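PDB 2X7I: mevalonate kinase, which probably catalyses the ATP-dependent phosphorylation of mevalonate to 5-phosphomevalonate in the mevalonate route to isoprenoids. Local coordinates for residues L253-G265 with M276-I289. Sequence-based numbering, arbitrary orientation.
Sequences LMKIGKENGAIAG and MLLLAKDLPTAKNI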
loop_
_atom_site.group_PDB
_atom_site.type_symbol
_atom_site.label_atom_id
_atom_site.label_comp_id
_atom_site.label_asym_id
_atom_site.label_seq_id
_atom_site.Cartn_x
_atom_site.Cartn_y
_atom_site.Cartn_z
ATOM N N LEU A 253 -9.855 -11.983 15.301
ATOM C CA LEU A 253 -9.202 -12.331 14.047
ATOM C C LEU A 253 -7.690 -12.465 14.246
ATOM O O LEU A 253 -7.067 -13.373 13.699
ATOM C CB LEU A 253 -9.510 -11.289 12.967
ATOM C CG LEU A 253 -9.333 -11.715 11.506
ATOM C CD1 LEU A 253 -10.206 -12.919 11.180
ATOM C CD2 LEU A 253 -9.673 -10.554 10.580
ATOM N N MET A 254 -7.096 -11.569 15.028
ATOM C CA MET A 254 -5.680 -11.681 15.352
ATOM C C MET A 254 -5.415 -12.917 16.229
ATOM O O MET A 254 -4.426 -13.618 16.041
ATOM C CB MET A 254 -5.181 -10.416 16.047
ATOM C CG MET A 254 -3.667 -10.304 16.078
ATOM S SD MET A 254 -3.098 -8.879 17.009
ATOM C CE MET A 254 -3.478 -7.565 15.843
ATOM N N LYS A 255 -6.313 -13.179 17.174
ATOM C CA LYS A 255 -6.247 -14.374 18.011
ATOM C C LYS A 255 -6.198 -15.644 17.159
ATOM O O LYS A 255 -5.424 -16.554 17.443
ATOM C CB LYS A 255 -7.458 -14.417 18.947
ATOM C CG LYS A 255 -7.531 -15.621 19.888
ATOM C CD LYS A 255 -8.983 -15.895 20.287
ATOM C CE LYS A 255 -9.092 -16.922 21.404
ATOM N NZ LYS A 255 -8.489 -16.417 22.669
ATOM N N ILE A 256 -7.026 -15.695 16.117
ATOM C CA ILE A 256 -7.041 -16.828 15.182
ATOM C C ILE A 256 -5.742 -16.931 14.368
ATOM O O ILE A 256 -5.250 -18.033 14.122
ATOM C CB ILE A 256 -8.273 -16.764 14.240
ATOM C CG1 ILE A 256 -9.529 -17.202 15.001
ATOM C CG2 ILE A 256 -8.079 -17.646 13.010
ATOM C CD1 ILE A 256 -10.804 -17.058 14.221
ATOM N N GLY A 257 -5.191 -15.790 13.960
ATOM C CA GLY A 257 -3.903 -15.764 13.264
ATOM C C GLY A 257 -2.756 -16.293 14.118
ATOM O O GLY A 257 -1.897 -17.024 13.628
ATOM N N LYS A 258 -2.745 -15.926 15.396
ATOM C CA LYS A 258 -1.700 -16.364 16.323
ATOM C C LYS A 258 -1.848 -17.839 16.707
ATOM O O LYS A 258 -0.868 -18.585 16.688
ATOM C CB LYS A 258 -1.691 -15.490 17.580
ATOM C CG LYS A 258 -1.199 -14.088 17.317
ATOM C CD LYS A 258 -1.074 -13.279 18.596
ATOM C CE LYS A 258 -0.654 -11.859 18.301
ATOM N NZ LYS A 258 -0.895 -10.958 19.454
ATOM N N GLU A 259 -3.074 -18.250 17.045
ATOM C CA GLU A 259 -3.388 -19.671 17.269
ATOM C C GLU A 259 -2.861 -20.552 16.139
ATOM O O GLU A 259 -2.568 -21.725 16.353
ATOM C CB GLU A 259 -4.901 -19.890 17.398
ATOM C CG GLU A 259 -5.489 -19.585 18.778
ATOM C CD GLU A 259 -6.985 -19.882 18.863
ATOM O OE1 GLU A 259 -7.510 -19.959 19.997
ATOM O OE2 GLU A 259 -7.642 -20.044 17.806
ATOM N N ASN A 260 -2.755 -19.977 14.940
ATOM C CA ASN A 260 -2.280 -20.692 13.756
ATOM C C ASN A 260 -0.843 -20.334 13.318
ATOM O O ASN A 260 -0.463 -20.543 12.163
ATOM C CB ASN A 260 -3.282 -20.491 12.615
ATOM C CG ASN A 260 -4.589 -21.244 12.849
ATOM O OD1 ASN A 260 -4.828 -22.281 12.237
ATOM N ND2 ASN A 260 -5.422 -20.738 13.751
ATOM N N GLY A 261 -0.045 -19.812 14.252
ATOM C CA GLY A 261 1.397 -19.664 14.039
ATOM C C GLY A 261 1.959 -18.263 13.829
ATOM O O GLY A 261 3.169 -18.121 13.668
ATOM N N ALA A 262 1.106 -17.239 13.819
ATOM C CA ALA A 262 1.579 -15.856 13.732
ATOM C C ALA A 262 2.276 -15.492 15.041
ATOM O O ALA A 262 1.680 -15.621 16.103
ATOM C CB ALA A 262 0.423 -14.891 13.462
ATOM N N ILE A 263 3.531 -15.047 14.953
ATOM C CA ILE A 263 4.330 -14.706 16.133
ATOM C C ILE A 263 4.134 -13.273 16.570
ATOM O O ILE A 263 4.615 -12.880 17.629
ATOM C CB ILE A 263 5.857 -14.962 15.922
ATOM C CG1 ILE A 263 6.456 -14.039 14.847
ATOM C CG2 ILE A 263 6.109 -16.422 15.570
ATOM C CD1 ILE A 263 7.954 -14.206 14.687
ATOM N N ALA A 264 3.438 -12.490 15.753
ATOM C CA ALA A 264 3.183 -11.085 16.058
ATOM C C ALA A 264 2.008 -10.560 15.239
ATOM O O ALA A 264 1.664 -11.127 14.203
ATOM C CB ALA A 264 4.439 -10.244 15.797
ATOM N N GLY A 265 1.411 -9.470 15.709
ATOM C CA GLY A 265 0.272 -8.852 15.049
ATOM C C GLY A 265 0.101 -7.391 15.432
ATOM O O GLY A 265 0.385 -6.999 16.571
ATOM N N MET A 276 -4.567 -5.623 8.778
ATOM C CA MET A 276 -3.978 -6.321 9.918
ATOM C C MET A 276 -2.728 -6.966 9.364
ATOM O O MET A 276 -2.773 -7.567 8.289
ATOM C CB MET A 276 -4.920 -7.382 10.490
ATOM C CG MET A 276 -4.453 -7.953 11.826
ATOM S SD MET A 276 -5.650 -9.049 12.632
ATOM C CE MET A 276 -5.147 -10.597 11.935
ATOM N N LEU A 277 -1.616 -6.809 10.073
ATOM C CA LEU A 277 -0.337 -7.376 9.666
ATOM C C LEU A 277 0.077 -8.464 10.665
ATOM O O LEU A 277 0.203 -8.185 11.859
ATOM C CB LEU A 277 0.733 -6.278 9.607
ATOM C CG LEU A 277 0.345 -4.965 8.908
ATOM C CD1 LEU A 277 1.416 -3.903 9.077
ATOM C CD2 LEU A 277 0.062 -5.199 7.441
ATOM N N LEU A 278 0.275 -9.691 10.182
ATOM C CA LEU A 278 0.721 -10.800 11.039
ATOM C C LEU A 278 2.062 -11.327 10.545
ATOM O O LEU A 278 2.256 -11.503 9.347
ATOM C CB LEU A 278 -0.302 -11.948 11.051
ATOM C CG LEU A 278 -1.729 -11.584 11.490
ATOM C CD1 LEU A 278 -2.700 -12.750 11.264
ATOM C CD2 LEU A 278 -1.742 -11.148 12.936
ATOM N N LEU A 279 2.976 -11.588 11.476
ATOM C CA LEU A 279 4.316 -12.029 11.139
ATOM C C LEU A 279 4.444 -13.535 11.325
ATOM O O LEU A 279 4.057 -14.079 12.356
ATOM C CB LEU A 279 5.353 -11.290 11.991
ATOM C CG LEU A 279 5.471 -9.774 11.788
ATOM C CD1 LEU A 279 6.711 -9.243 12.494
ATOM C CD2 LEU A 279 5.515 -9.396 10.305
ATOM N N ALA A 280 4.973 -14.201 10.302
ATOM C CA ALA A 280 5.184 -15.646 10.316
ATOM C C ALA A 280 6.620 -15.908 9.919
ATOM O O ALA A 280 7.199 -15.139 9.155
ATOM C CB ALA A 280 4.247 -16.327 9.352
ATOM N N LYS A 281 7.184 -16.991 10.444
ATOM C CA LYS A 281 8.582 -17.332 10.212
ATOM C C LYS A 281 8.828 -17.920 8.818
ATOM O O LYS A 281 9.902 -17.718 8.245
ATOM C CB LYS A 281 9.074 -18.327 11.275
ATOM C CG LYS A 281 9.018 -17.786 12.700
ATOM C CD LYS A 281 9.490 -18.830 13.727
ATOM C CE LYS A 281 9.855 -18.194 15.069
ATOM N NZ LYS A 281 10.560 -19.172 15.973
ATOM N N ASP A 282 7.851 -18.662 8.290
ATOM C CA ASP A 282 8.030 -19.368 7.015
ATOM C C ASP A 282 6.751 -19.392 6.195
ATOM O O ASP A 282 5.677 -19.026 6.693
ATOM C CB ASP A 282 8.569 -20.794 7.245
ATOM C CG ASP A 282 7.619 -21.681 8.051
ATOM O OD1 ASP A 282 6.390 -21.466 8.020
ATOM O OD2 ASP A 282 8.113 -22.621 8.708
ATOM N N LEU A 283 6.870 -19.816 4.940
ATOM C CA LEU A 283 5.754 -19.727 3.995
ATOM C C LEU A 283 4.599 -20.664 4.351
ATOM O O LEU A 283 3.441 -20.235 4.313
ATOM C CB LEU A 283 6.212 -19.955 2.544
ATOM C CG LEU A 283 5.150 -19.731 1.458
ATOM C CD1 LEU A 283 4.580 -18.311 1.542
ATOM C CD2 LEU A 283 5.724 -20.018 0.063
ATOM N N PRO A 284 4.897 -21.927 4.710
ATOM C CA PRO A 284 3.816 -22.824 5.121
ATOM C C PRO A 284 2.940 -22.291 6.264
ATOM O O PRO A 284 1.718 -22.475 6.226
ATOM C CB PRO A 284 4.563 -24.095 5.561
ATOM C CG PRO A 284 5.796 -24.101 4.730
ATOM C CD PRO A 284 6.181 -22.646 4.585
ATOM N N THR A 285 3.554 -21.650 7.262
ATOM C CA THR A 285 2.812 -21.104 8.398
ATOM C C THR A 285 1.971 -19.903 7.945
ATOM O O THR A 285 0.849 -19.708 8.422
ATOM C CB THR A 285 3.748 -20.681 9.572
ATOM O OG1 THR A 285 4.468 -21.812 10.066
ATOM C CG2 THR A 285 2.957 -20.093 10.721
ATOM N N ALA A 286 2.511 -19.106 7.024
ATOM C CA ALA A 286 1.767 -17.988 6.448
ATOM C C ALA A 286 0.565 -18.487 5.653
ATOM O O ALA A 286 -0.491 -17.862 5.687
ATOM C CB ALA A 286 2.672 -17.122 5.572
ATOM N N LYS A 287 0.714 -19.609 4.950
ATOM C CA LYS A 287 -0.419 -20.202 4.218
ATOM C C LYS A 287 -1.478 -20.756 5.175
ATOM O O LYS A 287 -2.674 -20.703 4.884
ATOM C CB LYS A 287 0.051 -21.294 3.252
ATOM C CG LYS A 287 0.838 -20.772 2.048
ATOM C CD LYS A 287 1.332 -21.910 1.163
ATOM C CE LYS A 287 1.993 -21.391 -0.110
ATOM N NZ LYS A 287 2.652 -22.487 -0.885
ATOM N N ASN A 288 -1.039 -21.275 6.318
ATOM C CA ASN A 288 -1.958 -21.769 7.343
ATOM C C ASN A 288 -2.732 -20.629 8.002
ATOM O O ASN A 288 -3.924 -20.760 8.277
ATOM C CB ASN A 288 -1.200 -22.564 8.411
ATOM C CG ASN A 288 -0.582 -23.837 7.868
ATOM O OD1 ASN A 288 -0.807 -24.214 6.715
ATOM N ND2 ASN A 288 0.214 -24.502 8.695
ATOM N N ILE A 289 -2.048 -19.518 8.257
ATOM C CA ILE A 289 -2.687 -18.328 8.813
ATOM C C ILE A 289 -3.753 -17.811 7.858
ATOM O O ILE A 289 -4.861 -17.498 8.280
ATOM C CB ILE A 289 -1.663 -17.204 9.101
ATOM C CG1 ILE A 289 -0.813 -17.559 10.324
ATOM C CG2 ILE A 289 -2.366 -15.866 9.330
ATOM C CD1 ILE A 289 0.471 -16.757 10.423
#
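Met276 reaches from strand 276-280 to helix 253-259, laying its thioether over the backbone of Met254: the methyl CE lies 3.6 Å from Met254 CA, and SD lies 3.7 Å from Met254 CB. Its CG stands opposite the backbone N (chi1 -169°), and a bend at the last torsion turns CE onto the helix; an unbranched, flexible chain suits this place. The two methionine side chains pass at a slant, and Met254 CG also meets Leu278 CD2. Leu278 spreads its branches, CD1 pressing on Gly257 CA at 3.8 Å while CD2 lies against Gly265 CA. Having no side chain, both glycines let the leucine methyls settle directly on their CA atoms.

Beyond Gly257 the helix ends in a Schellman motif, with Gly261 at positive phi as C-prime residue and Ala262 N bonded to Gly257 O. Ile289 packs against this turn from helix 283-295: CG1 lies beside the carbonyl oxygens of Gly257 and Asn260, and CD1 meets Ala262 CB at 3.6 Å. The small Ala262 fits between Ile289 and Leu278 CB. Thr285 divides its branches, CG2 touching Gly261 while OG1 bonds to OD1 of Asp282, the N-cap residue of that helix, which also accepts from Thr285 N in a capping bond.

After the turn the chain runs antiparallel to strand 276-280: Ile263 N donates to Leu279 O (2.8 Å) and Leu279 N to Ala264 O (3.1 Å). Ala264 CB and Leu279 CB meet on the sheet face covered by helix 226-243, whereas Leu278 faces helix 253-259. Helices thus pack on both faces of the hairpin 264-267/276-280, two strands of the four-stranded antiparallel sheet (order 2-3-1-4) of the ferredoxin-like alpha+beta C-terminal domain of GHMP kinases.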